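Local coordinates for radical SAM domain protein (PDB 6Y1X) that is the radical SAM carbide synthase NifB, which uses iron-sulfur clusters and S-adenosyl-L-methionine, probably to build a precursor of the nitrogenase iron-molybdenum cofactor, at residues T86-L98 / E123-L135. Sequence-based numbering, arbitrary orientation.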
loop_
_atom_site.group_PDB
_atom_site.type_symbol
_atom_site.label_atom_id
_atom_site.label_comp_id
_atom_site.label_asym_id
_atom_site.label_seq_id
_atom_site.Cartn_x
_atom_site.Cartn_y
_atom_site.Cartn_z
ATOM N N THR A 86 -2.725 -15.437 -13.382
ATOM C CA THR A 86 -1.617 -16.242 -12.912
ATOM C C THR A 86 -0.317 -15.499 -13.205
ATOM O O THR A 86 -0.299 -14.574 -14.021
ATOM C CB THR A 86 -1.602 -17.602 -13.606
ATOM O OG1 THR A 86 -1.338 -17.414 -14.998
ATOM C CG2 THR A 86 -2.942 -18.311 -13.433
ATOM N N PRO A 87 0.785 -15.874 -12.543
ATOM C CA PRO A 87 2.079 -15.245 -12.865
ATOM C C PRO A 87 2.416 -15.256 -14.347
ATOM O O PRO A 87 2.912 -14.253 -14.873
ATOM C CB PRO A 87 3.067 -16.079 -12.042
ATOM C CG PRO A 87 2.270 -16.463 -10.833
ATOM C CD PRO A 87 0.884 -16.750 -11.359
ATOM N N GLN A 88 2.154 -16.367 -15.035
ATOM C CA GLN A 88 2.462 -16.445 -16.458
ATOM C C GLN A 88 1.605 -15.473 -17.260
ATOM O O GLN A 88 2.110 -14.779 -18.149
ATOM C CB GLN A 88 2.267 -17.878 -16.954
ATOM C CG GLN A 88 3.259 -18.301 -18.020
ATOM C CD GLN A 88 4.694 -18.245 -17.527
ATOM O OE1 GLN A 88 5.045 -18.872 -16.526
ATOM N NE2 GLN A 88 5.530 -17.484 -18.225
ATOM N N GLU A 89 0.305 -15.409 -16.961
ATOM C CA GLU A 89 -0.567 -14.468 -17.654
ATOM C C GLU A 89 -0.156 -13.028 -17.377
ATOM O O GLU A 89 -0.175 -12.184 -18.280
ATOM C CB GLU A 89 -2.020 -14.701 -17.240
ATOM C CG GLU A 89 -2.590 -16.021 -17.724
ATOM C CD GLU A 89 -3.859 -16.415 -16.998
ATOM O OE1 GLU A 89 -4.235 -15.724 -16.028
ATOM O OE2 GLU A 89 -4.477 -17.425 -17.396
ATOM N N ALA A 90 0.226 -12.730 -16.133
ATOM C CA ALA A 90 0.643 -11.374 -15.791
ATOM C C ALA A 90 1.878 -10.967 -16.582
ATOM O O ALA A 90 1.967 -9.834 -17.071
ATOM C CB ALA A 90 0.902 -11.266 -14.290
ATOM N N LEU A 91 2.849 -11.874 -16.713
ATOM C CA LEU A 91 4.022 -11.587 -17.530
ATOM C C LEU A 91 3.627 -11.326 -18.979
ATOM O O LEU A 91 4.193 -10.446 -19.639
ATOM C CB LEU A 91 5.026 -12.738 -17.442
ATOM C CG LEU A 91 6.322 -12.537 -18.228
ATOM C CD1 LEU A 91 7.081 -11.323 -17.711
ATOM C CD2 LEU A 91 7.187 -13.782 -18.155
ATOM N N GLU A 92 2.657 -12.088 -19.492
ATOM C CA GLU A 92 2.185 -11.867 -20.854
ATOM C C GLU A 92 1.529 -10.499 -21.003
ATOM O O GLU A 92 1.652 -9.861 -22.055
ATOM C CB GLU A 92 1.210 -12.973 -21.249
ATOM C CG GLU A 92 1.857 -14.339 -21.381
ATOM C CD GLU A 92 0.841 -15.449 -21.541
ATOM O OE1 GLU A 92 1.257 -16.613 -21.724
ATOM O OE2 GLU A 92 -0.373 -15.161 -21.476
ATOM N N ARG A 93 0.805 -10.038 -19.978
ATOM C CA ARG A 93 0.228 -8.699 -20.066
ATOM C C ARG A 93 1.313 -7.630 -20.074
ATOM O O ARG A 93 1.191 -6.622 -20.781
ATOM C CB ARG A 93 -0.769 -8.449 -18.935
ATOM C CG ARG A 93 -1.450 -7.088 -19.080
ATOM C CD ARG A 93 -2.490 -6.832 -18.015
ATOM N NE ARG A 93 -3.698 -7.623 -18.236
ATOM N N VAL A 94 2.375 -7.826 -19.288
ATOM C CA VAL A 94 3.510 -6.905 -19.322
ATOM C C VAL A 94 4.098 -6.843 -20.724
ATOM O O VAL A 94 4.378 -5.757 -21.249
ATOM C CB VAL A 94 4.571 -7.317 -18.287
ATOM C CG1 VAL A 94 5.769 -6.401 -18.378
ATOM C CG2 VAL A 94 3.995 -7.253 -16.895
ATOM N N ASP A 95 4.320 -8.008 -21.339
ATOM C CA ASP A 95 4.830 -8.056 -22.706
ATOM C C ASP A 95 4.012 -7.162 -23.630
ATOM O O ASP A 95 4.564 -6.333 -24.363
ATOM C CB ASP A 95 4.825 -9.496 -23.225
ATOM C CG ASP A 95 5.840 -10.377 -22.522
ATOM O OD1 ASP A 95 6.880 -9.854 -22.069
ATOM O OD2 ASP A 95 5.611 -11.604 -22.448
ATOM N N GLU A 96 2.684 -7.303 -23.592
ATOM C CA GLU A 96 1.849 -6.581 -24.546
ATOM C C GLU A 96 1.784 -5.094 -24.223
ATOM O O GLU A 96 1.788 -4.259 -25.136
ATOM C CB GLU A 96 0.444 -7.183 -24.570
ATOM C CG GLU A 96 0.393 -8.622 -25.053
ATOM N N VAL A 97 1.712 -4.737 -22.938
ATOM C CA VAL A 97 1.685 -3.323 -22.572
ATOM C C VAL A 97 2.989 -2.643 -22.973
ATOM O O VAL A 97 2.990 -1.565 -23.581
ATOM C CB VAL A 97 1.399 -3.157 -21.070
ATOM C CG1 VAL A 97 1.613 -1.712 -20.645
ATOM C CG2 VAL A 97 -0.020 -3.598 -20.756
ATOM N N LEU A 98 4.124 -3.272 -22.652
ATOM C CA LEU A 98 5.413 -2.723 -23.056
ATOM C C LEU A 98 5.583 -2.662 -24.569
ATOM O O LEU A 98 6.516 -2.004 -25.038
ATOM C CB LEU A 98 6.557 -3.534 -22.439
ATOM C CG LEU A 98 6.642 -3.490 -20.912
ATOM C CD1 LEU A 98 7.855 -4.264 -20.419
ATOM C CD2 LEU A 98 6.685 -2.049 -20.428
ATOM N N GLU A 123 6.329 -14.809 -7.325
ATOM C CA GLU A 123 6.631 -15.457 -8.594
ATOM C C GLU A 123 6.482 -14.484 -9.757
ATOM O O GLU A 123 7.287 -14.499 -10.695
ATOM C CB GLU A 123 5.726 -16.673 -8.784
ATOM C CG GLU A 123 6.066 -17.518 -9.991
ATOM C CD GLU A 123 7.550 -17.817 -10.087
ATOM O OE1 GLU A 123 8.147 -17.510 -11.140
ATOM O OE2 GLU A 123 8.121 -18.345 -9.107
ATOM N N THR A 124 5.469 -13.619 -9.699
ATOM C CA THR A 124 5.239 -12.661 -10.776
ATOM C C THR A 124 6.368 -11.641 -10.864
ATOM O O THR A 124 6.925 -11.407 -11.943
ATOM C CB THR A 124 3.910 -11.941 -10.557
ATOM O OG1 THR A 124 2.834 -12.885 -10.616
ATOM C CG2 THR A 124 3.705 -10.878 -11.619
ATOM N N LEU A 125 6.731 -11.032 -9.733
ATOM C CA LEU A 125 7.755 -9.997 -9.765
ATOM C C LEU A 125 9.132 -10.581 -10.036
ATOM O O LEU A 125 10.005 -9.883 -10.562
ATOM C CB LEU A 125 7.754 -9.221 -8.453
ATOM C CG LEU A 125 6.512 -8.357 -8.255
ATOM C CD1 LEU A 125 6.544 -7.759 -6.879
ATOM C CD2 LEU A 125 6.420 -7.270 -9.322
ATOM N N ARG A 126 9.345 -11.849 -9.685
ATOM C CA ARG A 126 10.569 -12.528 -10.086
ATOM C C ARG A 126 10.622 -12.706 -11.600
ATOM O O ARG A 126 11.675 -12.515 -12.219
ATOM C CB ARG A 126 10.668 -13.877 -9.375
ATOM C CG ARG A 126 11.948 -14.634 -9.654
ATOM C CD ARG A 126 11.822 -16.096 -9.262
ATOM N NE ARG A 126 10.872 -16.814 -10.111
ATOM C CZ ARG A 126 11.175 -17.340 -11.295
ATOM N NH1 ARG A 126 12.404 -17.226 -11.781
ATOM N NH2 ARG A 126 10.248 -17.980 -11.996
ATOM N N LEU A 127 9.491 -13.062 -12.216
ATOM C CA LEU A 127 9.448 -13.204 -13.668
ATOM C C LEU A 127 9.631 -11.861 -14.367
ATOM O O LEU A 127 10.397 -11.757 -15.332
ATOM C CB LEU A 127 8.127 -13.840 -14.101
ATOM C CG LEU A 127 7.884 -15.326 -13.831
ATOM C CD1 LEU A 127 6.455 -15.693 -14.203
ATOM C CD2 LEU A 127 8.875 -16.186 -14.603
ATOM N N VAL A 128 8.945 -10.822 -13.889
ATOM C CA VAL A 128 9.036 -9.512 -14.528
ATOM C C VAL A 128 10.442 -8.940 -14.389
ATOM O O VAL A 128 11.027 -8.447 -15.362
ATOM C CB VAL A 128 7.978 -8.560 -13.942
ATOM C CG1 VAL A 128 8.224 -7.134 -14.416
ATOM C CG2 VAL A 128 6.584 -9.031 -14.322
ATOM N N GLY A 129 10.999 -8.982 -13.176
ATOM C CA GLY A 129 12.305 -8.382 -12.945
ATOM C C GLY A 129 13.405 -9.035 -13.756
ATOM O O GLY A 129 14.331 -8.365 -14.222
ATOM N N GLU A 130 13.322 -10.351 -13.935
ATOM C CA GLU A 130 14.366 -11.061 -14.657
ATOM C C GLU A 130 14.300 -10.787 -16.154
ATOM O O GLU A 130 15.340 -10.734 -16.816
ATOM C CB GLU A 130 14.259 -12.558 -14.376
ATOM C CG GLU A 130 14.768 -12.955 -13.003
ATOM C CD GLU A 130 14.438 -14.390 -12.650
ATOM O OE1 GLU A 130 14.009 -15.144 -13.548
ATOM O OE2 GLU A 130 14.613 -14.767 -11.471
ATOM N N LYS A 131 13.102 -10.599 -16.702
ATOM C CA LYS A 131 12.970 -10.331 -18.128
ATOM C C LYS A 131 13.117 -8.853 -18.469
ATOM O O LYS A 131 13.643 -8.522 -19.539
ATOM C CB LYS A 131 11.618 -10.855 -18.623
ATOM C CG LYS A 131 11.390 -10.729 -20.116
ATOM C CD LYS A 131 10.114 -11.444 -20.523
ATOM C CE LYS A 131 9.834 -11.292 -22.008
ATOM N NZ LYS A 131 8.563 -11.962 -22.390
ATOM N N TYR A 132 12.687 -7.957 -17.577
ATOM C CA TYR A 132 12.683 -6.512 -17.818
ATOM C C TYR A 132 13.358 -5.819 -16.642
ATOM O O TYR A 132 12.685 -5.208 -15.799
ATOM C CB TYR A 132 11.261 -5.987 -18.010
ATOM C CG TYR A 132 10.514 -6.586 -19.182
ATOM C CD1 TYR A 132 10.909 -6.329 -20.487
ATOM C CD2 TYR A 132 9.419 -7.415 -18.979
ATOM C CE1 TYR A 132 10.230 -6.877 -21.558
ATOM C CE2 TYR A 132 8.732 -7.966 -20.048
ATOM C CZ TYR A 132 9.143 -7.694 -21.333
ATOM O OH TYR A 132 8.465 -8.238 -22.402
ATOM N N PRO A 133 14.689 -5.872 -16.564
ATOM C CA PRO A 133 15.391 -5.242 -15.429
ATOM C C PRO A 133 15.250 -3.729 -15.361
ATOM O O PRO A 133 15.528 -3.148 -14.305
ATOM C CB PRO A 133 16.857 -5.652 -15.641
ATOM C CG PRO A 133 16.828 -6.767 -16.629
ATOM C CD PRO A 133 15.608 -6.585 -17.463
ATOM N N HIS A 134 14.845 -3.067 -16.447
ATOM C CA HIS A 134 14.687 -1.617 -16.408
ATOM C C HIS A 134 13.473 -1.189 -15.595
ATOM O O HIS A 134 13.449 -0.072 -15.066
ATOM C CB HIS A 134 14.575 -1.063 -17.828
ATOM C CG HIS A 134 14.390 0.423 -17.886
ATOM N ND1 HIS A 134 15.374 1.315 -17.516
ATOM C CD2 HIS A 134 13.333 1.173 -18.280
ATOM C CE1 HIS A 134 14.929 2.549 -17.674
ATOM N NE2 HIS A 134 13.694 2.491 -18.138
ATOM N N LEU A 135 12.467 -2.048 -15.480
ATOM C CA LEU A 135 11.247 -1.664 -14.790
ATOM C C LEU A 135 11.479 -1.493 -13.293
ATOM O O LEU A 135 12.190 -2.277 -12.656
ATOM C CB LEU A 135 10.156 -2.705 -15.035
ATOM C CG LEU A 135 9.570 -2.660 -16.447
ATOM C CD1 LEU A 135 8.712 -3.884 -16.718
ATOM C CD2 LEU A 135 8.776 -1.382 -16.667
#
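L98 sets its CD1 methyl squarely over one face of the Y132 ring, a CH-pi contact 3.5 Å from CD1 to the ring centroid and 3° off the normal. The opposite face is lined off-centre by CG of Y132's own neighbour K131, while V94 CG1 approaches Y132 CE2 at 3.7 Å. A chi1 of -178°, CG anti to the backbone N, swings the L91 methyls across the interface: CD2 meets L127 CB at about a right angle and CD1 slides past V128 CG2. V94 CG2 meets the same V128 methyl at 4.1 Å. L135 CD1 closes the C-terminal end against L98 CD1 (3.8 Å). At the N-terminal end, P87 packs across T124 and E123, its CA only 3.3 Å from T124 OG1, a hydroxyl hydrogen-bonded to E120 O. Beside the Y132 ring, an extended K131 chain brings NZ to the D95 carboxylate in a salt bridge, 3.0 Å to OD2 in a weak bond; the position of OD1 is less certain. A T86-E89 capping box starts helix 87-98. The helices run in the same general direction, crossing at -36° with axes 8.9 Å apart at closest, and pack on the parallel sheet of the radical SAM partial TIM barrel, helix 119-131 linking strands 104-109 and 136-141.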